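Local coordinates for solute-binding protein (Thermoactinomyces vulgaris, PDB 2ZYO) that binds cyclodextrins and linear maltodextrins such as maltotetraose, probably delivering them to a membrane transporter for uptake, at residues N157-D161 against E221-P225; Q163-F169 against K241-I246; A171-T177 against I363-H367; P144-L150 against L267-D271; M212-Q216 against A366-V370. All coordinates share one frame; numbering follows the deposited sequence.

Interaction 1: residues N157-D161 against E221-P225; sequences NNKPD and EARLP
The backbone oxygen of N158 is gripped side-on by the guanidinium of R223, two nitrogens converging on one acceptor. NH2 of R223 comes to N158 O at 2.7 Å in the carbonyl plane, on a lone pair, while R223 NE reaches the same oxygen at 3.0 Å, tilted from that plane. A bend at chi3 (-65°) turns the guanidinium back so that this edge faces N158. The N158 side chain bonds in the other direction: its ND2 gives a nearly straight bond (167°) to A222 O at 2.8 Å. P160 lays CG 4.0 Å from R223 CB, its ring crossing the arginine chain at about a right angle. R223 NH2 also bonds K155 O, N158 OD1 accepts from G166 N, and N158 ND2 also bonds V167 O. Both segments are chain exits from helices, R223 with positive phi, so the contact ties the end of helix 147-157 to that of helix 206-220, beside strand 165-169.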
# COMPACT_ATOMS: atom_id res chain seq x y z
N ASN A 157 -25.34 15.23 3.48
CA ASN A 157 -25.49 14.33 4.62
C ASN A 157 -24.51 14.51 5.79
O ASN A 157 -24.72 13.94 6.86
CB ASN A 157 -25.48 12.87 4.15
CG ASN A 157 -26.65 12.54 3.25
OD1 ASN A 157 -26.48 12.23 2.07
ND2 ASN A 157 -27.86 12.61 3.80
N ASN A 158 -23.45 15.29 5.59
CA ASN A 158 -22.46 15.50 6.66
C ASN A 158 -22.95 16.48 7.72
O ASN A 158 -23.19 17.65 7.43
CB ASN A 158 -21.10 15.92 6.09
CG ASN A 158 -20.36 14.78 5.38
OD1 ASN A 158 -20.87 13.67 5.26
ND2 ASN A 158 -19.15 15.07 4.92
N LYS A 159 -23.10 15.97 8.94
CA LYS A 159 -23.60 16.74 10.08
C LYS A 159 -22.65 16.60 11.27
O LYS A 159 -22.89 15.77 12.15
CB LYS A 159 -25.01 16.27 10.48
CG LYS A 159 -26.09 16.48 9.43
CD LYS A 159 -27.41 15.84 9.85
CE LYS A 159 -27.43 14.34 9.57
NZ LYS A 159 -28.75 13.73 9.88
N PRO A 160 -21.58 17.41 11.31
CA PRO A 160 -20.56 17.33 12.37
C PRO A 160 -21.11 17.52 13.79
O PRO A 160 -20.57 16.93 14.73
CB PRO A 160 -19.58 18.45 12.01
CG PRO A 160 -20.31 19.34 11.07
CD PRO A 160 -21.26 18.46 10.32
N ASP A 161 -22.16 18.32 13.93
CA ASP A 161 -22.77 18.60 15.24
C ASP A 161 -23.42 17.37 15.88
O ASP A 161 -23.55 17.30 17.10
CB ASP A 161 -23.80 19.73 15.13
CG ASP A 161 -23.16 21.09 14.97
OD1 ASP A 161 -22.32 21.47 15.82
OD2 ASP A 161 -23.49 21.79 14.00
N GLU A 221 -16.88 22.83 2.33
CA GLU A 221 -18.23 22.49 1.86
C GLU A 221 -18.80 21.21 2.48
O GLU A 221 -20.00 21.14 2.76
CB GLU A 221 -18.26 22.38 0.33
CG GLU A 221 -17.95 23.68 -0.41
CD GLU A 221 -18.07 23.54 -1.92
OE1 GLU A 221 -18.92 22.75 -2.39
OE2 GLU A 221 -17.31 24.22 -2.64
N ALA A 222 -17.95 20.21 2.67
CA ALA A 222 -18.39 18.92 3.21
C ALA A 222 -18.23 18.82 4.73
O ALA A 222 -18.48 17.77 5.32
CB ALA A 222 -17.67 17.77 2.50
N ARG A 223 -17.80 19.93 5.34
CA ARG A 223 -17.80 20.11 6.79
C ARG A 223 -17.05 19.04 7.61
O ARG A 223 -17.44 18.72 8.73
CB ARG A 223 -19.23 20.29 7.31
CG ARG A 223 -19.98 21.48 6.71
CD ARG A 223 -21.43 21.56 7.19
NE ARG A 223 -22.23 20.42 6.75
CZ ARG A 223 -22.94 20.38 5.63
NH1 ARG A 223 -22.97 21.41 4.80
NH2 ARG A 223 -23.63 19.28 5.33
N LEU A 224 -15.98 18.49 7.04
CA LEU A 224 -15.15 17.52 7.77
C LEU A 224 -14.41 18.18 8.93
O LEU A 224 -14.02 19.35 8.82
CB LEU A 224 -14.15 16.82 6.83
CG LEU A 224 -14.67 15.88 5.74
CD1 LEU A 224 -13.53 15.03 5.21
CD2 LEU A 224 -15.81 14.98 6.22
N PRO A 225 -14.23 17.45 10.05
CA PRO A 225 -13.49 17.98 11.20
C PRO A 225 -12.07 18.37 10.78
O PRO A 225 -11.35 17.56 10.21
CB PRO A 225 -13.46 16.81 12.18
CG PRO A 225 -14.59 15.95 11.79
CD PRO A 225 -14.73 16.08 10.31

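Interaction 2: residues Q163-F169 against K241-I246; sequences QKYGVLF and KVAAVI
Y165 and V242 form a parallel beta bridge, part of the mixed sheet of a type II periplasmic-binding-protein fold. Y165 N donates to K241 O at 3.0 Å, and Y165 O accepts from A243 N at the same length, the regular parallel ladder. Both chains then turn a corner, at G166-V167 and at A243, and pairing resumes with L168 N bonded to A244 O at 3.1 Å; beyond it the regular hydrogen bonding is not kept up, and L168 O and I246 N are buried without a partner. Side chains pack along the ladder. CG2 of V242 touches both Y165 CB and L168 CD2, each at 4.0 Å, on the side where helix 230-238 brings L236. Two lysines dress the opening of the ladder. K164, bent at chi2 (-81°), runs its methylenes past K241 O and brings NZ back to Y165 O, from the face of that carbonyl opposite to A243 N. K241, folded at its last two torsions, carries NZ to Q163 O, and S239 OG holds the same ammonium. Further out, L150, Y153 and A154 of helix 147-157 pack on V167, while strand 120-136 flanks the 242-247 strand on its other side. At the far end F169 and I246 run alongside each other, and I246 CD1 makes a CH-pi contact over the face of the F169 ring, 4.0 Å from its centroid.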
# COMPACT_ATOMS: atom_id res chain seq x y z
N GLN A 163 -22.38 14.19 14.90
CA GLN A 163 -21.41 13.12 14.64
C GLN A 163 -21.93 12.10 13.62
O GLN A 163 -21.66 10.90 13.73
CB GLN A 163 -20.99 12.42 15.95
CG GLN A 163 -20.49 13.37 17.04
CD GLN A 163 -19.19 14.07 16.68
OE1 GLN A 163 -18.31 13.48 16.04
NE2 GLN A 163 -19.06 15.33 17.07
N LYS A 164 -22.68 12.61 12.64
CA LYS A 164 -23.24 11.78 11.58
C LYS A 164 -22.70 12.27 10.24
O LYS A 164 -22.65 13.48 9.99
CB LYS A 164 -24.78 11.86 11.60
CG LYS A 164 -25.50 10.59 11.13
CD LYS A 164 -25.56 10.50 9.61
CE LYS A 164 -25.83 9.08 9.13
NZ LYS A 164 -25.55 8.93 7.67
N TYR A 165 -22.30 11.34 9.38
CA TYR A 165 -21.69 11.67 8.10
C TYR A 165 -22.19 10.81 6.96
O TYR A 165 -22.48 9.63 7.14
CB TYR A 165 -20.16 11.55 8.18
CG TYR A 165 -19.52 12.58 9.07
CD1 TYR A 165 -19.08 13.80 8.56
CD2 TYR A 165 -19.36 12.34 10.44
CE1 TYR A 165 -18.50 14.76 9.38
CE2 TYR A 165 -18.78 13.29 11.27
CZ TYR A 165 -18.35 14.49 10.73
OH TYR A 165 -17.78 15.43 11.56
N GLY A 166 -22.29 11.41 5.78
CA GLY A 166 -22.49 10.65 4.55
C GLY A 166 -21.18 10.06 4.07
O GLY A 166 -21.10 8.87 3.76
N VAL A 167 -20.15 10.91 3.99
CA VAL A 167 -18.80 10.47 3.62
C VAL A 167 -17.79 11.12 4.56
O VAL A 167 -17.78 12.34 4.74
CB VAL A 167 -18.44 10.83 2.15
CG1 VAL A 167 -17.14 10.14 1.74
CG2 VAL A 167 -19.56 10.45 1.20
N LEU A 168 -16.95 10.28 5.15
CA LEU A 168 -15.91 10.73 6.08
C LEU A 168 -14.63 9.97 5.80
O LEU A 168 -14.65 8.75 5.68
CB LEU A 168 -16.37 10.49 7.52
CG LEU A 168 -15.41 10.77 8.68
CD1 LEU A 168 -15.07 12.25 8.79
CD2 LEU A 168 -16.03 10.28 9.98
N PHE A 169 -13.52 10.69 5.68
CA PHE A 169 -12.21 10.05 5.52
C PHE A 169 -11.08 10.97 5.95
O PHE A 169 -11.32 12.13 6.29
CB PHE A 169 -12.02 9.50 4.09
CG PHE A 169 -11.69 10.54 3.04
CD1 PHE A 169 -10.41 10.64 2.52
CD2 PHE A 169 -12.68 11.41 2.56
CE1 PHE A 169 -10.10 11.58 1.55
CE2 PHE A 169 -12.38 12.36 1.58
CZ PHE A 169 -11.08 12.45 1.08
N LYS A 241 -23.01 5.57 12.38
CA LYS A 241 -23.56 6.85 11.94
C LYS A 241 -22.80 7.45 10.74
O LYS A 241 -22.92 8.64 10.46
CB LYS A 241 -23.61 7.85 13.10
CG LYS A 241 -24.59 7.49 14.21
CD LYS A 241 -24.62 8.55 15.31
CE LYS A 241 -23.51 8.35 16.35
NZ LYS A 241 -22.14 8.74 15.86
N VAL A 242 -22.03 6.62 10.05
CA VAL A 242 -21.31 7.05 8.85
C VAL A 242 -21.62 6.10 7.70
O VAL A 242 -21.35 4.90 7.78
CB VAL A 242 -19.77 7.13 9.08
CG1 VAL A 242 -19.05 7.52 7.79
CG2 VAL A 242 -19.44 8.13 10.19
N ALA A 243 -22.20 6.64 6.62
CA ALA A 243 -22.60 5.82 5.48
C ALA A 243 -21.41 5.22 4.73
O ALA A 243 -21.41 4.04 4.40
CB ALA A 243 -23.48 6.61 4.53
N ALA A 244 -20.39 6.05 4.48
CA ALA A 244 -19.23 5.61 3.72
C ALA A 244 -17.94 6.27 4.19
O ALA A 244 -17.93 7.44 4.59
CB ALA A 244 -19.44 5.87 2.23
N VAL A 245 -16.85 5.50 4.15
CA VAL A 245 -15.51 6.03 4.37
C VAL A 245 -14.61 5.66 3.19
O VAL A 245 -14.94 4.75 2.41
CB VAL A 245 -14.87 5.52 5.70
CG1 VAL A 245 -15.73 5.89 6.90
CG2 VAL A 245 -14.60 4.02 5.66
N ILE A 246 -13.50 6.37 3.05
CA ILE A 246 -12.45 5.96 2.13
C ILE A 246 -11.31 5.43 3.00
O ILE A 246 -10.68 6.19 3.74
CB ILE A 246 -11.97 7.11 1.21
CG1 ILE A 246 -13.13 7.60 0.34
CG2 ILE A 246 -10.79 6.65 0.34
CD1 ILE A 246 -12.81 8.83 -0.49

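Interaction 3: residues A171-T177 against I363-H367; sequences ANNFYYT and INNAH. With GLC (alpha-D-glucopyranose), chain B; GLC (alpha-D-glucopyranose), chain C.
F174 N gives a nearly straight hydrogen bond (172°) to N364 OD1 at 2.8 Å, and T177 OG1 pairs with H367 NE2 at 2.8 Å; these two bonds join the start of helix 174-183 to helix 360-371. The imidazole is held at both nitrogens, since H367 ND1 donates to I363 O one turn back, nearly in the ring plane. At the helix start N173 is the N-cap, its OD1 accepting from Y175 N.

Apolar packing fills the adjoining side: F174, with CG anti to the backbone N (chi1 -178°), presents one ring face to I363 CG1 and sets its CB against I363 CG2 at 3.6 Å.

Sugar contacts come from the same residues. GLC of chain B donates O6 to N173 OD1 at 3.0 Å and receives a weak bond from N364 ND2, while N173 ND2 reaches O6 of GLC of chain C at 3.2 Å. That glucose also lays C4 over the face of Y175.

The N173 carboxamide thus serves helix cap and ligand together, and the N364 amide spends one end on helix 174-183 and the other on sugar, so the helix junction is built directly into the glycan pocket.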
# COMPACT_ATOMS: atom_id res chain seq x y z
N ALA A 171 -9.08 13.20 5.02
CA ALA A 171 -8.88 14.17 3.94
C ALA A 171 -7.72 15.14 4.19
O ALA A 171 -7.43 16.00 3.36
CB ALA A 171 -10.17 14.95 3.68
N ASN A 172 -7.05 14.98 5.33
CA ASN A 172 -5.85 15.76 5.65
C ASN A 172 -4.58 14.91 5.54
O ASN A 172 -3.52 15.30 6.04
CB ASN A 172 -5.97 16.41 7.03
CG ASN A 172 -6.22 15.39 8.14
OD1 ASN A 172 -6.34 14.19 7.90
ND2 ASN A 172 -6.31 15.88 9.38
N ASN A 173 -4.70 13.76 4.88
CA ASN A 173 -3.61 12.81 4.73
C ASN A 173 -3.44 12.48 3.25
O ASN A 173 -4.34 11.93 2.63
CB ASN A 173 -3.92 11.54 5.54
CG ASN A 173 -2.76 10.56 5.60
OD1 ASN A 173 -1.93 10.49 4.69
ND2 ASN A 173 -2.71 9.77 6.67
N PHE A 174 -2.27 12.83 2.71
CA PHE A 174 -1.98 12.67 1.28
C PHE A 174 -2.08 11.22 0.79
O PHE A 174 -2.41 10.99 -0.38
CB PHE A 174 -0.59 13.24 0.96
CG PHE A 174 -0.20 13.17 -0.49
CD1 PHE A 174 -0.92 13.86 -1.46
CD2 PHE A 174 0.91 12.42 -0.89
CE1 PHE A 174 -0.55 13.80 -2.81
CE2 PHE A 174 1.28 12.36 -2.23
CZ PHE A 174 0.55 13.05 -3.19
N TYR A 175 -1.81 10.26 1.67
CA TYR A 175 -2.00 8.86 1.30
C TYR A 175 -3.43 8.61 0.81
O TYR A 175 -3.66 7.88 -0.16
CB TYR A 175 -1.65 7.91 2.45
CG TYR A 175 -1.93 6.47 2.08
CD1 TYR A 175 -1.02 5.73 1.34
CD2 TYR A 175 -3.15 5.87 2.43
CE1 TYR A 175 -1.29 4.42 0.97
CE2 TYR A 175 -3.43 4.56 2.06
CZ TYR A 175 -2.50 3.84 1.33
OH TYR A 175 -2.79 2.55 0.96
N TYR A 176 -4.39 9.23 1.49
CA TYR A 176 -5.81 9.03 1.21
C TYR A 176 -6.31 9.93 0.09
O TYR A 176 -7.15 9.52 -0.72
CB TYR A 176 -6.64 9.22 2.48
CG TYR A 176 -6.38 8.16 3.52
CD1 TYR A 176 -7.17 7.01 3.58
CD2 TYR A 176 -5.34 8.29 4.45
CE1 TYR A 176 -6.93 6.02 4.52
CE2 TYR A 176 -5.09 7.30 5.40
CZ TYR A 176 -5.89 6.17 5.43
OH TYR A 176 -5.66 5.19 6.37
N THR A 177 -5.79 11.15 0.03
CA THR A 177 -6.26 12.14 -0.93
C THR A 177 -5.54 12.06 -2.27
O THR A 177 -5.86 12.81 -3.20
CB THR A 177 -6.08 13.57 -0.39
OG1 THR A 177 -4.69 13.83 -0.18
CG2 THR A 177 -6.85 13.75 0.90
N ILE A 363 3.82 17.42 3.09
CA ILE A 363 2.58 17.40 2.30
C ILE A 363 1.34 17.27 3.19
O ILE A 363 0.30 17.89 2.92
CB ILE A 363 2.59 16.35 1.14
CG1 ILE A 363 1.44 16.61 0.15
CG2 ILE A 363 2.55 14.92 1.66
CD1 ILE A 363 1.56 17.92 -0.61
N ASN A 364 1.44 16.47 4.26
CA ASN A 364 0.34 16.32 5.21
C ASN A 364 0.12 17.59 6.02
O ASN A 364 -1.02 17.97 6.28
CB ASN A 364 0.56 15.12 6.12
CG ASN A 364 0.45 13.80 5.38
OD1 ASN A 364 -0.15 13.71 4.31
ND2 ASN A 364 1.05 12.75 5.94
N ASN A 365 1.21 18.26 6.40
CA ASN A 365 1.13 19.56 7.05
C ASN A 365 0.43 20.58 6.15
O ASN A 365 -0.40 21.36 6.62
CB ASN A 365 2.52 20.06 7.45
CG ASN A 365 3.10 19.31 8.63
OD1 ASN A 365 2.44 18.46 9.23
ND2 ASN A 365 4.35 19.61 8.96
N ALA A 366 0.76 20.55 4.86
CA ALA A 366 0.10 21.39 3.87
C ALA A 366 -1.41 21.14 3.83
O ALA A 366 -2.19 22.09 3.71
CB ALA A 366 0.71 21.18 2.49
N HIS A 367 -1.81 19.88 3.93
CA HIS A 367 -3.23 19.52 4.04
C HIS A 367 -3.87 20.16 5.28
O HIS A 367 -4.97 20.70 5.19
CB HIS A 367 -3.40 18.00 4.10
CG HIS A 367 -3.37 17.32 2.76
ND1 HIS A 367 -2.22 17.22 2.01
CD2 HIS A 367 -4.34 16.70 2.05
CE1 HIS A 367 -2.48 16.58 0.89
NE2 HIS A 367 -3.76 16.25 0.89
C1 GLC B . 1.33 5.88 4.32
C2 GLC B . 2.83 5.62 4.28
C3 GLC B . 3.51 6.29 5.47
C4 GLC B . 3.17 7.78 5.50
C5 GLC B . 1.65 7.97 5.48
C6 GLC B . 1.25 9.43 5.38
O2 GLC B . 3.08 4.22 4.32
O3 GLC B . 4.91 6.11 5.39
O4 GLC B . 3.71 8.37 6.68
O5 GLC B . 1.07 7.28 4.35
O6 GLC B . 0.42 9.81 6.47
C1 GLC C . -2.40 2.44 5.91
C2 GLC C . -1.21 1.98 5.04
C3 GLC C . 0.02 2.91 5.16
C4 GLC C . -0.38 4.38 5.09
C5 GLC C . -1.51 4.66 6.09
C6 GLC C . -1.97 6.11 6.08
O1 GLC C . -2.19 2.17 7.25
O2 GLC C . -0.83 0.65 5.39
O3 GLC C . 0.93 2.63 4.10
O4 GLC C . 0.76 5.20 5.40
O5 GLC C . -2.65 3.85 5.76
O6 GLC C . -1.40 6.84 7.15

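Interaction 4: residues P144-L150 against L267-D271; sequences PATYDEL and LPKID
P268 is wedged against the start of helix 147-157, and this is the tight part of the contact. Its CB sits 3.3 Å from T146 C, and its CG meets P144 O at 3.4 Å; the L150 side chain, crossing the proline ring at about a right angle, covers CG and CD from the helix side. Next to it Y147 N donates to K269 O at 2.8 Å, with T146 CA-H also directed at that oxygen. With chi1 at 179° the tyrosine ring runs alongside I270, whose CD1 lies over one ring face, 3.9 Å from the centroid. The phenol is fixed farther away, where Y147 OH bonds W218 NE1, and L180 of helix 174-183 touches the tyrosine side chain.

The outer side is looser. A145 O and K269 N are bridged by a water, 2.8 Å from the carbonyl oxygen and 3.1 Å from the nitrogen, and the exposed K269 side chain leads away from the helix.

T146, the N-cap, accepts from E149 N through OG1 and gives its hydroxyl proton to E149 OE1. Y147 N belongs to the first turn of the helix, where an amide has no carbonyl of an earlier turn to bond. K269 O supplies that acceptor from the 267-271 loop, so the capping of the helix is shared between its own threonine and a distant part of the chain.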
# COMPACT_ATOMS: atom_id res chain seq x y z
N PRO A 144 -22.50 5.99 -5.04
CA PRO A 144 -22.47 7.05 -6.05
C PRO A 144 -21.65 6.66 -7.29
O PRO A 144 -20.57 6.09 -7.16
CB PRO A 144 -21.82 8.21 -5.31
CG PRO A 144 -22.17 7.98 -3.88
CD PRO A 144 -22.10 6.49 -3.71
N ALA A 145 -22.19 6.97 -8.46
CA ALA A 145 -21.60 6.56 -9.74
C ALA A 145 -20.41 7.42 -10.16
O ALA A 145 -19.56 6.98 -10.93
CB ALA A 145 -22.66 6.56 -10.83
N THR A 146 -20.37 8.66 -9.66
CA THR A 146 -19.32 9.61 -10.01
C THR A 146 -18.83 10.32 -8.75
O THR A 146 -19.51 10.33 -7.72
CB THR A 146 -19.83 10.69 -10.99
OG1 THR A 146 -20.88 11.45 -10.37
CG2 THR A 146 -20.34 10.07 -12.29
N TYR A 147 -17.65 10.93 -8.85
CA TYR A 147 -17.13 11.74 -7.75
C TYR A 147 -18.06 12.90 -7.41
O TYR A 147 -18.26 13.20 -6.23
CB TYR A 147 -15.72 12.26 -8.07
CG TYR A 147 -15.18 13.12 -6.96
CD1 TYR A 147 -14.71 12.55 -5.78
CD2 TYR A 147 -15.16 14.51 -7.07
CE1 TYR A 147 -14.23 13.33 -4.74
CE2 TYR A 147 -14.68 15.30 -6.04
CZ TYR A 147 -14.22 14.71 -4.88
OH TYR A 147 -13.74 15.48 -3.84
N ASP A 148 -18.62 13.54 -8.43
CA ASP A 148 -19.57 14.64 -8.25
C ASP A 148 -20.73 14.22 -7.36
O ASP A 148 -21.13 14.96 -6.45
CB ASP A 148 -20.10 15.13 -9.60
CG ASP A 148 -19.02 15.75 -10.48
OD1 ASP A 148 -18.37 16.73 -10.04
OD2 ASP A 148 -18.83 15.26 -11.61
N GLU A 149 -21.27 13.03 -7.63
CA GLU A 149 -22.39 12.48 -6.86
C GLU A 149 -21.99 12.14 -5.43
O GLU A 149 -22.76 12.35 -4.49
CB GLU A 149 -22.99 11.27 -7.58
CG GLU A 149 -23.85 11.63 -8.79
CD GLU A 149 -24.09 10.46 -9.73
OE1 GLU A 149 -23.10 9.88 -10.24
OE2 GLU A 149 -25.27 10.13 -9.98
N LEU A 150 -20.78 11.61 -5.27
CA LEU A 150 -20.22 11.31 -3.95
C LEU A 150 -20.07 12.58 -3.12
O LEU A 150 -20.42 12.60 -1.94
CB LEU A 150 -18.87 10.60 -4.07
CG LEU A 150 -18.19 10.15 -2.77
CD1 LEU A 150 -18.88 8.93 -2.18
CD2 LEU A 150 -16.71 9.88 -3.00
N LEU A 267 -13.60 3.44 -5.77
CA LEU A 267 -13.95 4.85 -5.73
C LEU A 267 -14.68 5.24 -7.01
O LEU A 267 -14.35 4.73 -8.09
CB LEU A 267 -12.70 5.72 -5.55
CG LEU A 267 -11.88 5.52 -4.27
CD1 LEU A 267 -10.69 6.47 -4.27
CD2 LEU A 267 -12.72 5.72 -3.02
N PRO A 268 -15.71 6.10 -6.89
CA PRO A 268 -16.46 6.57 -8.05
C PRO A 268 -15.55 7.24 -9.08
O PRO A 268 -14.53 7.82 -8.72
CB PRO A 268 -17.42 7.60 -7.44
CG PRO A 268 -17.59 7.16 -6.03
CD PRO A 268 -16.24 6.67 -5.63
N LYS A 269 -15.93 7.15 -10.35
CA LYS A 269 -15.14 7.76 -11.42
C LYS A 269 -15.02 9.26 -11.21
O LYS A 269 -15.99 9.93 -10.83
CB LYS A 269 -15.71 7.43 -12.80
CG LYS A 269 -15.52 5.97 -13.18
CD LYS A 269 -15.91 5.70 -14.62
CE LYS A 269 -15.58 4.26 -15.00
NZ LYS A 269 -15.99 3.94 -16.39
N ILE A 270 -13.81 9.77 -11.42
CA ILE A 270 -13.51 11.18 -11.18
C ILE A 270 -12.90 11.79 -12.44
O ILE A 270 -12.02 11.19 -13.07
CB ILE A 270 -12.58 11.36 -9.94
CG1 ILE A 270 -12.31 12.84 -9.67
CG2 ILE A 270 -11.29 10.54 -10.09
CD1 ILE A 270 -11.74 13.14 -8.28
N ASP A 271 -13.39 12.97 -12.80
CA ASP A 271 -12.98 13.67 -14.02
C ASP A 271 -13.04 12.74 -15.24
O ASP A 271 -12.16 12.77 -16.10
CB ASP A 271 -11.60 14.32 -13.84
CG ASP A 271 -11.61 15.42 -12.79
OD1 ASP A 271 -12.48 16.32 -12.87
OD2 ASP A 271 -10.76 15.40 -11.88
O HOH W 1 -17.83 4.82 -10.98

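Interaction 5: residues M212-Q216 against A366-V370; sequences MNEVQ and AHTFV
Two helices of the ligand-binding protein, 206-220 and 360-371, pack here at an angle of 49° between their directions, with the segment axes 10.1 Å apart at closest approach. M212 does most of the reaching. Bends at chi2 and chi3 bring its thioether over one face of the H367 imidazole, with SD 4.4 Å from the ring centroid and almost on the normal, a Met-aromatic contact; CE lies over the same face, offset toward the rim near ND1. V215 meets H367 CD2 with CG1 at 3.6 Å, crossing the histidine at about a right angle. One turn farther along, V370 takes CG2 to M212 CG at 3.8 Å and CG1 to Q216 CB at 3.7 Å. At the margin a water accepts from Q216 NE2 and donates to V370 O. P377 and A380, at the start of helix 377-394, cover M212 and V370 respectively. Side chains one turn apart on each helix mesh across the interface, the ordinary apolar packing of two helices inclined within an alpha/beta lobe.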
# COMPACT_ATOMS: atom_id res chain seq x y z
N MET A 212 -5.44 20.02 -4.52
CA MET A 212 -5.59 20.59 -3.18
C MET A 212 -6.87 21.43 -3.06
O MET A 212 -7.42 21.56 -1.96
CB MET A 212 -4.35 21.41 -2.79
CG MET A 212 -4.35 21.92 -1.35
SD MET A 212 -4.39 20.63 -0.08
CE MET A 212 -2.64 20.40 0.21
N ASN A 213 -7.33 21.99 -4.17
CA ASN A 213 -8.62 22.69 -4.19
C ASN A 213 -9.77 21.75 -3.86
O ASN A 213 -10.75 22.14 -3.22
CB ASN A 213 -8.86 23.36 -5.55
CG ASN A 213 -8.03 24.61 -5.75
OD1 ASN A 213 -7.38 25.10 -4.83
ND2 ASN A 213 -8.06 25.14 -6.96
N GLU A 214 -9.66 20.50 -4.31
CA GLU A 214 -10.65 19.47 -3.99
C GLU A 214 -10.58 19.11 -2.50
O GLU A 214 -11.60 19.00 -1.84
CB GLU A 214 -10.47 18.22 -4.85
CG GLU A 214 -10.72 18.43 -6.34
CD GLU A 214 -12.20 18.38 -6.73
OE1 GLU A 214 -13.07 18.68 -5.89
OE2 GLU A 214 -12.48 18.03 -7.90
N VAL A 215 -9.35 18.95 -2.00
CA VAL A 215 -9.11 18.70 -0.57
C VAL A 215 -9.78 19.78 0.28
O VAL A 215 -10.50 19.48 1.24
CB VAL A 215 -7.59 18.62 -0.26
CG1 VAL A 215 -7.34 18.59 1.25
CG2 VAL A 215 -6.97 17.41 -0.94
N GLN A 216 -9.55 21.04 -0.08
CA GLN A 216 -10.12 22.19 0.60
C GLN A 216 -11.65 22.11 0.69
O GLN A 216 -12.23 22.41 1.73
CB GLN A 216 -9.70 23.48 -0.09
CG GLN A 216 -10.06 24.76 0.66
CD GLN A 216 -9.58 26.00 -0.05
OE1 GLN A 216 -9.75 26.15 -1.26
NE2 GLN A 216 -8.97 26.92 0.70
N ALA A 366 0.76 20.55 4.86
CA ALA A 366 0.10 21.39 3.87
C ALA A 366 -1.41 21.14 3.83
O ALA A 366 -2.19 22.09 3.71
CB ALA A 366 0.71 21.18 2.49
N HIS A 367 -1.81 19.88 3.93
CA HIS A 367 -3.23 19.52 4.04
C HIS A 367 -3.87 20.16 5.28
O HIS A 367 -4.97 20.70 5.19
CB HIS A 367 -3.40 18.00 4.10
CG HIS A 367 -3.37 17.32 2.76
ND1 HIS A 367 -2.22 17.22 2.01
CD2 HIS A 367 -4.34 16.70 2.05
CE1 HIS A 367 -2.48 16.58 0.89
NE2 HIS A 367 -3.76 16.25 0.89
N THR A 368 -3.17 20.08 6.41
CA THR A 368 -3.65 20.67 7.67
C THR A 368 -3.82 22.18 7.56
O THR A 368 -4.86 22.71 7.96
CB THR A 368 -2.71 20.30 8.85
OG1 THR A 368 -2.77 18.89 9.08
CG2 THR A 368 -3.13 21.02 10.13
N PHE A 369 -2.82 22.87 7.01
CA PHE A 369 -2.89 24.33 6.87
C PHE A 369 -4.05 24.76 5.98
O PHE A 369 -4.71 25.76 6.26
CB PHE A 369 -1.56 24.90 6.35
CG PHE A 369 -0.37 24.59 7.22
CD1 PHE A 369 -0.46 24.65 8.61
CD2 PHE A 369 0.85 24.26 6.65
CE1 PHE A 369 0.64 24.36 9.41
CE2 PHE A 369 1.96 23.98 7.44
CZ PHE A 369 1.85 24.03 8.83
N VAL A 370 -4.31 23.99 4.93
CA VAL A 370 -5.45 24.24 4.04
C VAL A 370 -6.78 23.95 4.74
O VAL A 370 -7.70 24.77 4.69
CB VAL A 370 -5.33 23.44 2.71
CG1 VAL A 370 -6.60 23.57 1.87
CG2 VAL A 370 -4.13 23.92 1.91
O HOH W 2 -7.64 27.36 3.20

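Overall arrangement
Interactions 3 and 5 share H367 and helix 360-371: the first holds its imidazole by polar bonds, one helical turn from the sugar-binding N364, the second covers it with methionine and valine. Interactions 1 and 2 meet at N158, whose OD1 reaches G166 N at 2.7 Å, so helix end and strand corner are coupled. Helix 147-157 has its start in interaction 4 and its end in interaction 1. Interactions 1, 2, 3 and 5 are largely buried, though R223 of interaction 1 is exposed; interaction 4 is partly buried, with a water at its margin. Chemistry follows place: sheet ladder in 2, backbone carbonyls accepting bonds at helix ends in 1 and 4, sugar-binding amides in 3, apolar packing in 5.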